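Local structure of L-lactate dehydrogenase (Trichomonas vaginalis, 4UUL) at residues B[176-181]-B[193-199]; B[274-278]-B[299-305]. The protein catalyses the NAD-dependent interconversion of pyruvate and L-lactate and probably also acts on L-malate. The protein carries 1 engineered substitution. One frame throughout, in Å; residues are numbered along the deposited sequence.

Interaction 1 of 2, residues B[176-181]-B[193-199]; sequences DVHDII and DLTQATF
His178 and Thr198 form a hydrogen-bonded antiparallel pair in the four-stranded sheet of the alpha/beta C-terminal domain, and Ile181 with Asp193 forms a second such pair in a separate ladder, shifted by two residues. His178 N donates to Thr198 O (2.9 Å), Asp193 N to Ile181 O (2.9 Å), and each pair has the reciprocal bond. Where the ladders part, water 1 takes over, donating to Asp179 O (2.8 Å) and Asp193 O and accepting from Gln196 N. Water 2 joins Asp179 OD2 and Gln196 O to Thr198 OG1. Ile180 lies beside Leu194, with CG1 3.8 Å from Leu194 CD2, and both side chains rest on Val166 of helix 156-170. Ile181 CD1 meets Gln196 CG at 3.6 Å. The Asp193 carboxylate, with CG anti to the backbone N (chi1 178°), closes an Asx turn: OD1 takes Thr195 N from above its plane and Thr195 OG1 through its syn lone pair (2.7 Å). OD2 receives Gln196 NE2, which also bonds to Lys304 O, almost straight (3.0 Å, 171°), also through its syn lone pair, and Trp183 NE1 as well. Four donors on one buried carboxylate would probably favour its ionised form.

Interaction 2 of 2, residues B[274-278]-B[299-305]; sequences GNPYG and VVEGFKV
Tyr277 projects from the loop 274-278 into the curve of the segment 299-305, joining two loops at the surface of the C-terminal domain, one before strand 284-291 and the other ahead of helix 307-337. An Asx turn sets up the tyrosine: Asn275 OD1 accepts from Tyr277 N at 3.0 Å, while Asn275 ND2 binds the carbonyls of Pro272 and Ile279. With CG anti to the carbonyl carbon (chi1 -61°), the phenol reaches over to the segment 299-305, and its hydroxyl is gripped twice. It donates to Val300 O over a short 2.6 Å and accepts from Phe303 N at 3.0 Å (149°), so both roles of the phenol oxygen are used by main-chain groups and the bend around Gly302 is tied to it. Val300 O and Phe303 O lie in the ring plane at its edge, beside CE2 and CE1 respectively. The side chains of Val299 and Tyr277 run alongside in opposing senses, with Val299 CG1 at the ring edge near its plane, 3.6 Å from Tyr277 CE2, whereas Val305 approaches obliquely and brings CG2 to 3.8 Å from Tyr277 CD1. Over one face of the ring sits the neighbouring Pro276, whose CG is 3.7 Å above the plane and displaced toward the rim. That proline in turn meets Glu301, whose chain bends at chi2 (-111°) to lay OE2 3.6 Å from Pro276 CG. Water 3 links the two segments at their solvent side, through the exposed residues Gly274 and Glu301, donating to Glu301 OE2 at 2.6 Å and to Gly274 O.

Interactions 1 and 2 lie in series along the chain, both within the C-terminal domain, with centres 15 Å apart, and they meet at Phe303 and Gln196. The Phe303 ring packs on interaction 1, with CD2 3.8 Å from Ile181 CD1 and CZ 3.8 Å from Asp179 OD1. Gln196 NE2 makes a probable hydrogen bond to Lys304 O (2.9 Å), tying the segment 299-305 to the segment 193-199. Trp183 bridges the two: its NE1 bonds to Asp193, and its ring meets Tyr277 edge-to-face. The predicted proton acceptor His186 is about 12 Å from Ile181, side chain to side chain, while interaction 2 lies away from the active site.

Interaction 1 of 2, residues B[176-181]-B[193-199]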
ATOM      1  N   ASP B 176      17.586   7.136 -15.488  1.00 23.97           N
ATOM      2  CA  ASP B 176      18.698   7.342 -16.408  1.00 25.11           C
ATOM      3  C   ASP B 176      19.478   6.082 -16.713  1.00 24.49           C
ATOM      4  O   ASP B 176      20.517   6.160 -17.340  1.00 27.27           O
ATOM      5  CB  ASP B 176      19.606   8.426 -15.860  1.00 30.12           C
ATOM      6  CG  ASP B 176      18.969   9.798 -15.995  1.00 37.86           C
ATOM      7  OD1 ASP B 176      18.385  10.067 -17.087  1.00 39.24           O
ATOM      8  OD2 ASP B 176      19.009  10.568 -15.022  1.00 41.62           O
ATOM      9  N   VAL B 177      18.975   4.930 -16.266  1.00 23.18           N
ATOM     10  CA  VAL B 177      19.560   3.623 -16.584  1.00 21.37           C
ATOM     11  C   VAL B 177      18.525   2.939 -17.453  1.00 20.18           C
ATOM     12  O   VAL B 177      17.342   3.146 -17.257  1.00 21.08           O
ATOM     13  CB  VAL B 177      19.849   2.816 -15.327  1.00 20.98           C
ATOM     14  CG1 VAL B 177      20.452   1.458 -15.661  1.00 22.78           C
ATOM     15  CG2 VAL B 177      20.766   3.598 -14.399  1.00 23.74           C
ATOM     16  N   HIS B 178      18.985   2.145 -18.412  1.00 19.49           N
ATOM     17  CA  HIS B 178      18.126   1.542 -19.418  1.00 19.86           C
ATOM     18  C   HIS B 178      18.565   0.127 -19.727  1.00 18.65           C
ATOM     19  O   HIS B 178      19.751  -0.155 -19.770  1.00 20.04           O
ATOM     20  CB  HIS B 178      18.208   2.368 -20.712  1.00 23.48           C
ATOM     21  CG  HIS B 178      17.876   3.803 -20.507  1.00 27.02           C
ATOM     22  ND1 HIS B 178      16.582   4.279 -20.489  1.00 28.63           N
ATOM     23  CD2 HIS B 178      18.674   4.865 -20.269  1.00 28.51           C
ATOM     24  CE1 HIS B 178      16.603   5.587 -20.264  1.00 29.63           C
ATOM     25  NE2 HIS B 178      17.862   5.964 -20.125  1.00 29.74           N
ATOM     26  N   ASP B 179      17.588  -0.722 -19.981  1.00 17.40           N
ATOM     27  CA  ASP B 179      17.805  -2.046 -20.576  1.00 17.12           C
ATOM     28  C   ASP B 179      18.565  -3.019 -19.699  1.00 15.71           C
ATOM     29  O   ASP B 179      19.283  -3.884 -20.210  1.00 17.00           O
ATOM     30  CB  ASP B 179      18.448  -1.928 -21.960  1.00 19.58           C
ATOM     31  CG  ASP B 179      17.567  -1.212 -22.934  1.00 22.18           C
ATOM     32  OD1 ASP B 179      16.328  -1.318 -22.842  1.00 24.24           O
ATOM     33  OD2 ASP B 179      18.123  -0.509 -23.793  1.00 25.73           O
ATOM     34  N   ILE B 180      18.362  -2.953 -18.395  1.00 15.54           N
ATOM     35  CA  ILE B 180      18.703  -4.066 -17.496  1.00 13.64           C
ATOM     36  C   ILE B 180      17.643  -5.158 -17.643  1.00 14.56           C
ATOM     37  O   ILE B 180      16.459  -4.858 -17.692  1.00 15.75           O
ATOM     38  CB  ILE B 180      18.789  -3.596 -16.035  1.00 15.06           C
ATOM     39  CG1 ILE B 180      19.936  -2.601 -15.878  1.00 16.30           C
ATOM     40  CG2 ILE B 180      18.913  -4.790 -15.097  1.00 15.58           C
ATOM     41  CD1 ILE B 180      20.019  -2.009 -14.479  1.00 18.20           C
ATOM     42  N   ILE B 181      18.070  -6.427 -17.720  1.00 14.19           N
ATOM     43  CA  ILE B 181      17.123  -7.506 -17.934  1.00 13.77           C
ATOM     44  C   ILE B 181      17.411  -8.634 -16.955  1.00 13.50           C
ATOM     45  O   ILE B 181      18.574  -8.955 -16.703  1.00 15.09           O
ATOM     46  CB  ILE B 181      17.268  -8.082 -19.359  1.00 15.06           C
ATOM     47  CG1 ILE B 181      17.179  -6.970 -20.407  1.00 16.84           C
ATOM     48  CG2 ILE B 181      16.249  -9.205 -19.593  1.00 15.42           C
ATOM     49  CD1 ILE B 181      17.670  -7.429 -21.756  1.00 18.08           C
ATOM     50  N   ASP B 193      21.326  -9.550 -16.143  1.00 15.04           N
ATOM     51  CA  ASP B 193      22.112  -9.160 -17.301  1.00 15.26           C
ATOM     52  C   ASP B 193      22.274  -7.649 -17.399  1.00 14.71           C
ATOM     53  O   ASP B 193      21.270  -6.906 -17.496  1.00 15.47           O
ATOM     54  CB  ASP B 193      21.381  -9.669 -18.536  1.00 16.24           C
ATOM     55  CG  ASP B 193      22.042  -9.293 -19.864  1.00 17.00           C
ATOM     56  OD1 ASP B 193      23.260  -9.049 -19.892  1.00 18.19           O
ATOM     57  OD2 ASP B 193      21.302  -9.283 -20.878  1.00 15.65           O
ATOM     58  N   LEU B 194      23.512  -7.198 -17.323  1.00 16.07           N
ATOM     59  CA  LEU B 194      23.882  -5.820 -17.522  1.00 17.03           C
ATOM     60  C   LEU B 194      24.503  -5.566 -18.866  1.00 18.50           C
ATOM     61  O   LEU B 194      24.923  -4.431 -19.121  1.00 19.50           O
ATOM     62  CB  LEU B 194      24.838  -5.367 -16.419  1.00 17.22           C
ATOM     63  CG  LEU B 194      24.291  -5.439 -14.995  1.00 17.97           C
ATOM     64  CD1 LEU B 194      25.296  -4.863 -13.973  1.00 19.58           C
ATOM     65  CD2 LEU B 194      22.878  -4.803 -14.846  1.00 18.77           C
ATOM     66  N   THR B 195      24.642  -6.587 -19.702  1.00 17.32           N
ATOM     67  CA  THR B 195      25.401  -6.433 -20.966  1.00 18.73           C
ATOM     68  C   THR B 195      24.718  -5.600 -22.042  1.00 20.58           C
ATOM     69  O   THR B 195      25.386  -5.181 -22.984  1.00 21.46           O
ATOM     70  CB  THR B 195      25.837  -7.772 -21.558  1.00 19.35           C
ATOM     71  OG1 THR B 195      24.709  -8.473 -22.036  1.00 20.49           O
ATOM     72  CG2 THR B 195      26.567  -8.602 -20.544  1.00 20.45           C
ATOM     73  N   GLN B 196      23.408  -5.354 -21.905  1.00 17.89           N
ATOM     74  CA  GLN B 196      22.696  -4.459 -22.809  1.00 18.14           C
ATOM     75  C   GLN B 196      22.615  -3.048 -22.249  1.00 18.61           C
ATOM     76  O   GLN B 196      22.300  -2.114 -22.975  1.00 20.93           O
ATOM     77  CB  GLN B 196      21.250  -4.879 -23.024  1.00 18.00           C
ATOM     78  CG  GLN B 196      20.952  -6.373 -22.910  1.00 18.00           C
ATOM     79  CD  GLN B 196      21.571  -7.210 -24.010  1.00 18.46           C
ATOM     80  OE1 GLN B 196      21.841  -6.739 -25.157  1.00 19.82           O
ATOM     81  NE2 GLN B 196      21.733  -8.485 -23.712  1.00 18.45           N
ATOM     82  N   ALA B 197      22.894  -2.888 -20.964  1.00 19.84           N
ATOM     83  CA  ALA B 197      22.426  -1.704 -20.265  1.00 19.51           C
ATOM     84  C   ALA B 197      23.228  -0.451 -20.597  1.00 20.35           C
ATOM     85  O   ALA B 197      24.461  -0.485 -20.783  1.00 21.39           O
ATOM     86  CB  ALA B 197      22.459  -1.943 -18.778  1.00 20.34           C
ATOM     87  N   THR B 198      22.510   0.656 -20.655  1.00 21.30           N
ATOM     88  CA  THR B 198      23.126   1.955 -20.855  1.00 22.26           C
ATOM     89  C   THR B 198      22.679   2.903 -19.750  1.00 22.89           C
ATOM     90  O   THR B 198      21.730   2.630 -19.019  1.00 23.83           O
ATOM     91  CB  THR B 198      22.760   2.588 -22.207  1.00 22.91           C
ATOM     92  OG1 THR B 198      21.334   2.587 -22.386  1.00 24.07           O
ATOM     93  CG2 THR B 198      23.436   1.830 -23.363  1.00 24.67           C
ATOM     94  N   PHE B 199      23.432   3.993 -19.582  1.00 22.65           N
ATOM     95  CA  PHE B 199      23.049   5.007 -18.622  1.00 22.31           C
ATOM     96  C   PHE B 199      23.482   6.365 -19.149  1.00 25.89           C
ATOM     97  O   PHE B 199      24.437   6.478 -19.911  1.00 25.76           O
ATOM     98  CB  PHE B 199      23.651   4.725 -17.250  1.00 23.19           C
ATOM     99  CG  PHE B 199      25.132   4.977 -17.140  1.00 24.09           C
ATOM    100  CD1 PHE B 199      26.065   4.120 -17.701  1.00 25.90           C
ATOM    101  CD2 PHE B 199      25.586   6.107 -16.476  1.00 26.70           C
ATOM    102  CE1 PHE B 199      27.413   4.395 -17.612  1.00 26.93           C
ATOM    103  CE2 PHE B 199      26.939   6.377 -16.388  1.00 29.46           C
ATOM    104  CZ  PHE B 199      27.845   5.502 -16.934  1.00 28.94           C
TER
HETATM  105  O   HOH W   1      21.556  -5.362 -19.741  1.00 16.21           O
HETATM  106  O   HOH W   2      20.680   0.206 -23.559  1.00 25.94           O

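Interaction 2 of 2, residues B[274-278]-B[299-305]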
ATOM      1  N   GLY B 274       8.759 -18.718 -31.570  1.00 28.27           N
ATOM      2  CA  GLY B 274       9.629 -17.924 -32.462  1.00 35.63           C
ATOM      3  C   GLY B 274      10.752 -17.094 -31.848  1.00 32.05           C
ATOM      4  O   GLY B 274      11.333 -16.271 -32.538  1.00 31.07           O
ATOM      5  N   ASN B 275      11.062 -17.286 -30.563  1.00 25.78           N
ATOM      6  CA  ASN B 275      11.849 -16.284 -29.850  1.00 22.55           C
ATOM      7  C   ASN B 275      13.246 -16.107 -30.411  1.00 23.40           C
ATOM      8  O   ASN B 275      13.845 -17.048 -30.920  1.00 25.32           O
ATOM      9  CB  ASN B 275      11.878 -16.549 -28.335  1.00 19.52           C
ATOM     10  CG  ASN B 275      12.835 -17.663 -27.949  1.00 17.71           C
ATOM     11  OD1 ASN B 275      14.040 -17.460 -27.772  1.00 18.92           O
ATOM     12  ND2 ASN B 275      12.306 -18.840 -27.814  1.00 18.05           N
ATOM     13  N   PRO B 276      13.795 -14.892 -30.319  1.00 23.91           N
ATOM     14  CA  PRO B 276      15.069 -14.719 -31.032  1.00 27.21           C
ATOM     15  C   PRO B 276      16.294 -14.995 -30.166  1.00 22.89           C
ATOM     16  O   PRO B 276      17.412 -14.691 -30.612  1.00 26.55           O
ATOM     17  CB  PRO B 276      15.021 -13.262 -31.478  1.00 31.96           C
ATOM     18  CG  PRO B 276      14.239 -12.603 -30.383  1.00 28.23           C
ATOM     19  CD  PRO B 276      13.184 -13.610 -29.961  1.00 27.86           C
ATOM     20  N   TYR B 277      16.110 -15.606 -28.983  1.00 20.62           N
ATOM     21  CA  TYR B 277      17.237 -15.764 -28.045  1.00 19.38           C
ATOM     22  C   TYR B 277      17.659 -17.213 -27.814  1.00 18.15           C
ATOM     23  O   TYR B 277      18.444 -17.517 -26.917  1.00 18.71           O
ATOM     24  CB  TYR B 277      16.934 -15.028 -26.749  1.00 18.20           C
ATOM     25  CG  TYR B 277      16.743 -13.548 -27.015  1.00 17.33           C
ATOM     26  CD1 TYR B 277      17.762 -12.775 -27.570  1.00 18.00           C
ATOM     27  CD2 TYR B 277      15.542 -12.927 -26.727  1.00 17.38           C
ATOM     28  CE1 TYR B 277      17.563 -11.438 -27.899  1.00 17.99           C
ATOM     29  CE2 TYR B 277      15.346 -11.579 -27.000  1.00 17.07           C
ATOM     30  CZ  TYR B 277      16.363 -10.829 -27.569  1.00 17.61           C
ATOM     31  OH  TYR B 277      16.211  -9.493 -27.896  1.00 19.45           O
ATOM     32  N   GLY B 278      17.153 -18.121 -28.656  1.00 19.50           N
ATOM     33  CA  GLY B 278      17.627 -19.487 -28.625  1.00 20.66           C
ATOM     34  C   GLY B 278      17.129 -20.295 -27.438  1.00 18.57           C
ATOM     35  O   GLY B 278      17.815 -21.237 -26.997  1.00 22.52           O
ATOM     36  N   VAL B 299       8.234 -10.528 -26.631  1.00 17.54           N
ATOM     37  CA  VAL B 299       9.640 -10.479 -26.329  1.00 16.54           C
ATOM     38  C   VAL B 299      10.297  -9.395 -27.190  1.00 16.95           C
ATOM     39  O   VAL B 299      10.090  -9.325 -28.386  1.00 21.69           O
ATOM     40  CB  VAL B 299      10.291 -11.862 -26.607  1.00 18.17           C
ATOM     41  CG1 VAL B 299      11.785 -11.798 -26.453  1.00 19.01           C
ATOM     42  CG2 VAL B 299       9.724 -12.952 -25.716  1.00 17.64           C
ATOM     43  N   VAL B 300      11.081  -8.549 -26.553  1.00 16.85           N
ATOM     44  CA  VAL B 300      11.730  -7.426 -27.212  1.00 17.77           C
ATOM     45  C   VAL B 300      12.878  -7.991 -28.035  1.00 19.48           C
ATOM     46  O   VAL B 300      13.713  -8.756 -27.517  1.00 19.21           O
ATOM     47  CB  VAL B 300      12.268  -6.455 -26.185  1.00 19.11           C
ATOM     48  CG1 VAL B 300      13.020  -5.321 -26.879  1.00 21.76           C
ATOM     49  CG2 VAL B 300      11.128  -5.898 -25.331  1.00 20.10           C
ATOM     50  N   GLU B 301      12.888  -7.627 -29.315  1.00 21.45           N
ATOM     51  CA  GLU B 301      13.935  -8.067 -30.229  1.00 23.85           C
ATOM     52  C   GLU B 301      15.142  -7.146 -30.170  1.00 22.94           C
ATOM     53  O   GLU B 301      15.000  -6.011 -29.771  1.00 25.16           O
ATOM     54  CB  GLU B 301      13.405  -8.078 -31.669  1.00 28.30           C
ATOM     55  CG  GLU B 301      12.152  -8.901 -31.858  1.00 34.24           C
ATOM     56  CD  GLU B 301      12.329 -10.160 -32.670  1.00 44.37           C
ATOM     57  OE1 GLU B 301      13.147 -10.190 -33.602  1.00 49.85           O
ATOM     58  OE2 GLU B 301      11.595 -11.122 -32.415  1.00 47.45           O
ATOM     59  N   GLY B 302      16.313  -7.619 -30.581  1.00 23.30           N
ATOM     60  CA  GLY B 302      17.421  -6.726 -30.834  1.00 23.76           C
ATOM     61  C   GLY B 302      18.491  -6.717 -29.775  1.00 22.48           C
ATOM     62  O   GLY B 302      19.530  -6.117 -29.949  1.00 25.35           O
ATOM     63  N   PHE B 303      18.266  -7.387 -28.661  1.00 20.01           N
ATOM     64  CA  PHE B 303      19.320  -7.520 -27.673  1.00 20.81           C
ATOM     65  C   PHE B 303      20.389  -8.489 -28.176  1.00 22.59           C
ATOM     66  O   PHE B 303      20.147  -9.344 -29.036  1.00 23.07           O
ATOM     67  CB  PHE B 303      18.748  -7.918 -26.307  1.00 19.30           C
ATOM     68  CG  PHE B 303      17.925  -6.792 -25.664  1.00 17.81           C
ATOM     69  CD1 PHE B 303      18.546  -5.577 -25.375  1.00 18.96           C
ATOM     70  CD2 PHE B 303      16.581  -6.952 -25.392  1.00 17.76           C
ATOM     71  CE1 PHE B 303      17.815  -4.524 -24.832  1.00 19.14           C
ATOM     72  CE2 PHE B 303      15.851  -5.921 -24.824  1.00 18.68           C
ATOM     73  CZ  PHE B 303      16.459  -4.712 -24.546  1.00 19.79           C
ATOM     74  N   LYS B 304      21.592  -8.346 -27.639  1.00 22.07           N
ATOM     75  CA  LYS B 304      22.742  -9.114 -28.114  1.00 22.62           C
ATOM     76  C   LYS B 304      23.088 -10.182 -27.118  1.00 21.29           C
ATOM     77  O   LYS B 304      23.004  -9.974 -25.900  1.00 22.29           O
ATOM     78  CB  LYS B 304      23.934  -8.199 -28.270  1.00 25.99           C
ATOM     79  CG  LYS B 304      23.752  -7.189 -29.402  1.00 35.37           C
ATOM     80  CD  LYS B 304      25.064  -6.529 -29.807  1.00 45.75           C
ATOM     81  CE  LYS B 304      25.617  -5.638 -28.698  1.00 53.94           C
ATOM     82  NZ  LYS B 304      26.693  -4.738 -29.221  1.00 56.67           N
ATOM     83  N   VAL B 305      23.465 -11.337 -27.630  1.00 21.40           N
ATOM     84  CA  VAL B 305      23.831 -12.439 -26.776  1.00 20.77           C
ATOM     85  C   VAL B 305      25.329 -12.745 -26.946  1.00 21.14           C
ATOM     86  O   VAL B 305      25.739 -13.428 -27.872  1.00 23.78           O
ATOM     87  CB  VAL B 305      22.989 -13.688 -27.062  1.00 21.44           C
ATOM     88  CG1 VAL B 305      23.348 -14.800 -26.067  1.00 18.95           C
ATOM     89  CG2 VAL B 305      21.485 -13.383 -26.975  1.00 22.06           C
TER
HETATM   90  O   HOH W   3      11.317 -13.500 -33.411  1.00 50.80           O